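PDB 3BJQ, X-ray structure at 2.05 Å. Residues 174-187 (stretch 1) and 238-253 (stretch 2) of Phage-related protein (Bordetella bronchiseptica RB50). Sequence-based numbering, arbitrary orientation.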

# COMPACT_ATOMS: atom_id res chain seq x y z
N GLY E 174 9.30 -40.26 30.14
CA GLY E 174 7.91 -40.48 29.68
C GLY E 174 7.58 -39.97 28.29
O GLY E 174 6.40 -39.68 27.95
N MSE E 175 8.64 -39.83 27.49
CA MSE E 175 8.54 -39.47 26.09
C MSE E 175 9.58 -40.25 25.32
O MSE E 175 10.65 -40.56 25.86
CB MSE E 175 8.77 -37.97 25.85
CG MSE E 175 7.70 -37.12 26.42
SE MSE E 175 8.05 -35.26 26.36
CE MSE E 175 9.51 -35.21 27.34
N GLU E 176 9.26 -40.54 24.06
CA GLU E 176 10.19 -41.22 23.16
C GLU E 176 11.26 -40.24 22.75
O GLU E 176 10.95 -39.06 22.52
CB GLU E 176 9.47 -41.72 21.89
CG GLU E 176 8.38 -42.79 22.13
CD GLU E 176 8.94 -44.16 22.61
OE1 GLU E 176 9.97 -44.63 22.07
OE2 GLU E 176 8.32 -44.75 23.52
N PRO E 177 12.52 -40.70 22.67
CA PRO E 177 13.53 -39.81 22.08
C PRO E 177 13.16 -39.56 20.63
O PRO E 177 12.58 -40.43 19.99
CB PRO E 177 14.82 -40.61 22.21
CG PRO E 177 14.42 -42.00 22.36
CD PRO E 177 13.09 -42.00 23.06
N ASN E 178 13.46 -38.36 20.12
CA ASN E 178 13.11 -37.99 18.76
C ASN E 178 14.29 -37.58 17.89
O ASN E 178 14.10 -37.17 16.73
CB ASN E 178 12.04 -36.89 18.77
CG ASN E 178 12.48 -35.68 19.54
OD1 ASN E 178 13.58 -35.64 20.08
ND2 ASN E 178 11.62 -34.68 19.59
N ARG E 179 15.49 -37.68 18.44
CA ARG E 179 16.70 -37.35 17.71
C ARG E 179 17.69 -38.47 17.85
O ARG E 179 18.02 -38.85 18.96
CB ARG E 179 17.41 -36.14 18.30
CG ARG E 179 16.70 -34.87 18.18
CD ARG E 179 16.74 -34.28 16.79
NE ARG E 179 16.02 -33.02 16.86
CZ ARG E 179 14.69 -32.93 16.85
NH1 ARG E 179 13.95 -34.01 16.70
NH2 ARG E 179 14.13 -31.74 16.96
N LEU E 180 18.19 -38.98 16.73
CA LEU E 180 19.29 -39.95 16.76
C LEU E 180 20.43 -39.35 15.96
O LEU E 180 20.24 -38.99 14.81
CB LEU E 180 18.85 -41.32 16.22
CG LEU E 180 19.76 -42.54 16.48
CD1 LEU E 180 18.94 -43.82 16.60
CD2 LEU E 180 20.77 -42.68 15.40
N MSE E 181 21.59 -39.19 16.61
CA MSE E 181 22.80 -38.72 15.97
C MSE E 181 23.71 -39.92 15.64
O MSE E 181 24.19 -40.60 16.53
CB MSE E 181 23.56 -37.77 16.91
CG MSE E 181 24.65 -36.93 16.28
SE MSE E 181 26.27 -37.83 15.73
CE MSE E 181 26.83 -38.57 17.39
N LEU E 182 23.91 -40.17 14.36
CA LEU E 182 24.89 -41.16 13.90
C LEU E 182 26.12 -40.41 13.40
O LEU E 182 26.00 -39.60 12.47
CB LEU E 182 24.35 -41.95 12.71
CG LEU E 182 23.08 -42.77 12.88
CD1 LEU E 182 22.71 -43.41 11.57
CD2 LEU E 182 23.31 -43.82 13.94
N SER E 183 27.28 -40.69 13.97
CA SER E 183 28.50 -40.14 13.40
C SER E 183 28.72 -40.77 12.03
O SER E 183 28.25 -41.85 11.75
CB SER E 183 29.69 -40.46 14.27
OG SER E 183 29.91 -41.87 14.36
N ARG E 184 29.47 -40.08 11.20
CA ARG E 184 29.83 -40.54 9.87
C ARG E 184 30.30 -42.00 9.89
O ARG E 184 29.83 -42.83 9.10
CB ARG E 184 30.95 -39.62 9.37
CG ARG E 184 31.40 -39.78 7.95
CD ARG E 184 32.41 -38.66 7.62
NE ARG E 184 33.70 -38.89 8.25
CZ ARG E 184 34.79 -39.31 7.61
NH1 ARG E 184 34.78 -39.52 6.30
NH2 ARG E 184 35.92 -39.49 8.28
N LYS E 185 31.21 -42.30 10.81
CA LYS E 185 31.73 -43.65 11.00
C LYS E 185 30.67 -44.68 11.41
O LYS E 185 30.66 -45.79 10.90
CB LYS E 185 32.83 -43.65 12.04
CG LYS E 185 34.14 -43.12 11.52
CD LYS E 185 35.14 -42.95 12.67
CE LYS E 185 36.56 -42.74 12.16
NZ LYS E 185 36.62 -41.83 10.99
N ALA E 186 29.79 -44.32 12.33
CA ALA E 186 28.71 -45.22 12.72
C ALA E 186 27.73 -45.43 11.57
O ALA E 186 27.22 -46.54 11.39
CB ALA E 186 27.98 -44.71 13.95
N LEU E 187 27.45 -44.39 10.79
CA LEU E 187 26.60 -44.56 9.60
C LEU E 187 27.22 -45.51 8.57
O LEU E 187 26.53 -46.36 8.01
CB LEU E 187 26.25 -43.22 8.94
CG LEU E 187 25.30 -43.30 7.73
CD1 LEU E 187 23.98 -43.96 8.07
CD2 LEU E 187 25.02 -41.92 7.14
N GLY E 238 40.09 -34.62 11.99
CA GLY E 238 39.35 -35.43 12.98
C GLY E 238 37.85 -35.20 12.91
O GLY E 238 37.39 -34.06 12.73
N ASP E 239 37.08 -36.26 13.09
CA ASP E 239 35.61 -36.15 13.08
C ASP E 239 35.14 -35.49 14.37
O ASP E 239 35.43 -36.00 15.45
CB ASP E 239 34.94 -37.53 12.98
CG ASP E 239 35.26 -38.26 11.68
OD1 ASP E 239 35.74 -37.64 10.75
OD2 ASP E 239 35.03 -39.48 11.59
N VAL E 240 34.37 -34.42 14.24
CA VAL E 240 33.87 -33.67 15.39
C VAL E 240 32.98 -34.59 16.27
O VAL E 240 33.00 -34.52 17.49
CB VAL E 240 33.12 -32.39 14.92
CG1 VAL E 240 32.46 -31.66 16.09
CG2 VAL E 240 34.05 -31.46 14.13
N TRP E 241 32.18 -35.45 15.63
CA TRP E 241 31.24 -36.31 16.36
C TRP E 241 31.82 -37.72 16.61
O TRP E 241 31.08 -38.66 16.98
CB TRP E 241 29.90 -36.36 15.61
CG TRP E 241 29.31 -35.04 15.58
CD1 TRP E 241 29.45 -34.11 14.59
CD2 TRP E 241 28.50 -34.42 16.59
NE1 TRP E 241 28.81 -32.96 14.94
CE2 TRP E 241 28.21 -33.12 16.16
CE3 TRP E 241 28.01 -34.85 17.84
CZ2 TRP E 241 27.40 -32.23 16.90
CZ3 TRP E 241 27.21 -33.97 18.58
CH2 TRP E 241 26.92 -32.68 18.11
N GLY E 242 33.13 -37.84 16.43
CA GLY E 242 33.88 -39.03 16.76
C GLY E 242 33.31 -40.28 16.13
O GLY E 242 32.71 -40.20 15.04
N PRO E 243 33.51 -41.43 16.78
CA PRO E 243 32.95 -42.69 16.29
C PRO E 243 31.64 -43.04 17.01
O PRO E 243 31.22 -44.20 17.00
CB PRO E 243 34.05 -43.68 16.66
CG PRO E 243 34.60 -43.15 17.94
CD PRO E 243 34.33 -41.66 17.98
N ASP E 244 30.96 -42.04 17.56
CA ASP E 244 29.86 -42.28 18.48
C ASP E 244 28.47 -42.26 17.88
O ASP E 244 28.25 -41.87 16.74
CB ASP E 244 29.93 -41.27 19.62
CG ASP E 244 31.22 -41.35 20.41
OD1 ASP E 244 31.94 -42.38 20.36
OD2 ASP E 244 31.50 -40.37 21.13
N VAL E 245 27.52 -42.73 18.70
CA VAL E 245 26.09 -42.63 18.40
C VAL E 245 25.45 -42.03 19.63
O VAL E 245 25.90 -42.28 20.74
CB VAL E 245 25.51 -44.00 18.08
CG1 VAL E 245 23.98 -43.94 17.95
CG2 VAL E 245 26.18 -44.52 16.80
N TRP E 246 24.44 -41.18 19.43
CA TRP E 246 23.77 -40.52 20.55
C TRP E 246 22.26 -40.50 20.25
O TRP E 246 21.87 -40.41 19.10
CB TRP E 246 24.32 -39.12 20.70
CG TRP E 246 23.61 -38.25 21.70
CD1 TRP E 246 23.96 -38.04 23.01
CD2 TRP E 246 22.44 -37.44 21.47
NE1 TRP E 246 23.08 -37.17 23.60
CE2 TRP E 246 22.14 -36.79 22.68
CE3 TRP E 246 21.61 -37.21 20.36
CZ2 TRP E 246 21.05 -35.92 22.82
CZ3 TRP E 246 20.53 -36.36 20.49
CH2 TRP E 246 20.26 -35.71 21.72
N LEU E 247 21.45 -40.59 21.29
CA LEU E 247 19.99 -40.49 21.18
C LEU E 247 19.47 -39.51 22.20
O LEU E 247 19.96 -39.48 23.30
CB LEU E 247 19.31 -41.79 21.52
CG LEU E 247 19.03 -42.84 20.46
CD1 LEU E 247 20.26 -43.75 20.24
CD2 LEU E 247 17.84 -43.63 20.98
N GLY E 248 18.42 -38.77 21.87
CA GLY E 248 17.86 -37.86 22.85
C GLY E 248 16.47 -37.40 22.52
O GLY E 248 16.00 -37.55 21.39
N TYR E 249 15.80 -36.90 23.55
CA TYR E 249 14.58 -36.14 23.38
C TYR E 249 15.01 -34.68 23.35
O TYR E 249 15.55 -34.16 24.33
CB TYR E 249 13.55 -36.36 24.49
CG TYR E 249 12.43 -35.37 24.36
CD1 TYR E 249 11.46 -35.54 23.40
CD2 TYR E 249 12.39 -34.21 25.13
CE1 TYR E 249 10.44 -34.61 23.23
CE2 TYR E 249 11.38 -33.27 24.96
CZ TYR E 249 10.40 -33.48 24.02
OH TYR E 249 9.38 -32.55 23.85
N VAL E 250 14.81 -34.05 22.19
CA VAL E 250 15.09 -32.62 21.96
C VAL E 250 13.76 -32.01 21.57
O VAL E 250 13.08 -32.49 20.63
CB VAL E 250 16.11 -32.44 20.82
CG1 VAL E 250 16.51 -30.95 20.64
CG2 VAL E 250 17.35 -33.27 21.08
N SER E 251 13.33 -31.01 22.33
CA SER E 251 12.05 -30.40 22.03
C SER E 251 11.97 -29.91 20.57
O SER E 251 12.89 -29.24 20.08
CB SER E 251 11.76 -29.24 22.98
OG SER E 251 10.60 -28.57 22.57
N ASP E 252 10.85 -30.24 19.93
CA ASP E 252 10.53 -29.81 18.57
C ASP E 252 9.91 -28.40 18.54
O ASP E 252 9.47 -27.97 17.51
CB ASP E 252 9.54 -30.78 17.92
CG ASP E 252 10.19 -32.08 17.42
OD1 ASP E 252 11.42 -32.13 17.27
OD2 ASP E 252 9.44 -33.05 17.17
N ASN E 253 9.86 -27.71 19.67
CA ASN E 253 9.27 -26.39 19.76
C ASN E 253 9.91 -25.46 18.71
O ASN E 253 11.13 -25.37 18.65
CB ASN E 253 9.49 -25.85 21.18
CG ASN E 253 8.52 -24.72 21.57
OD1 ASN E 253 8.03 -23.96 20.74
ND2 ASN E 253 8.29 -24.59 22.88
O HOH W 1 32.68 -40.46 12.35

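Two segments distant in sequence are often joined by a short antiparallel ladder whose ends are secured by charged and polar side chains, and this pair illustrates the principle. Asp-239 anchors one end, receiving two cations: Lys-185 NZ lies 2.9 Å from Asp-239 OD2, and Arg-184 NH2 lies 3.1 Å from Asp-239 OD1, both salt bridges. A water reinforces the site, accepting from Lys-185 N and donating to Asp-239 OD2 and Gly-242 O. At the other end, Arg-179 NH2 reaches Asp-252 OD1 at 2.8 Å, near the plane of the guanidinium, where its N-H groups point.

Asn-178 extends the backbone pattern with its side-chain amide, which imitates a peptide group: Val-250 N donates to Asn-178 OD1 (2.9 Å), while Asn-178 ND2 donates to Val-250 O (2.8 Å). Ser-183 serves two purposes. Its OG donates to Asp-244 O (2.9 Å) and accepts from Ala-186 N (3.2 Å), so one hydroxyl both caps the helix that begins here and ties it to the other stretch.

Between these anchors, strands 179-183 and 245-248 run antiparallel. Arg-179 pairs with Gly-248 and Met-181 with Trp-246 through reciprocal backbone bonds, such as Met-181 N to Trp-246 O at 2.8 Å; the intervening Leu-180 and Leu-247 form a non-hydrogen-bonded pair.

Alternation sorts the side chains. Leu-180, Leu-182, Val-245 and Leu-247 share one face, with Leu-180 CD1 3.9 Å from Leu-247 CD1. The other carries Arg-179, Met-181 and Trp-246. Gly-248 leaves room there for the indole: an ideal CB would lie 2.2 Å from Trp-246 CH2. Selenomethionine Met-181 also reaches Trp-241, with SE 3.9 Å from CB. Beyond the ladder, selenomethionine Met-175 lays its CE over the Tyr-249 ring, 3.8 Å from the centroid, a CH-pi contact between a polarized methyl and the aromatic face.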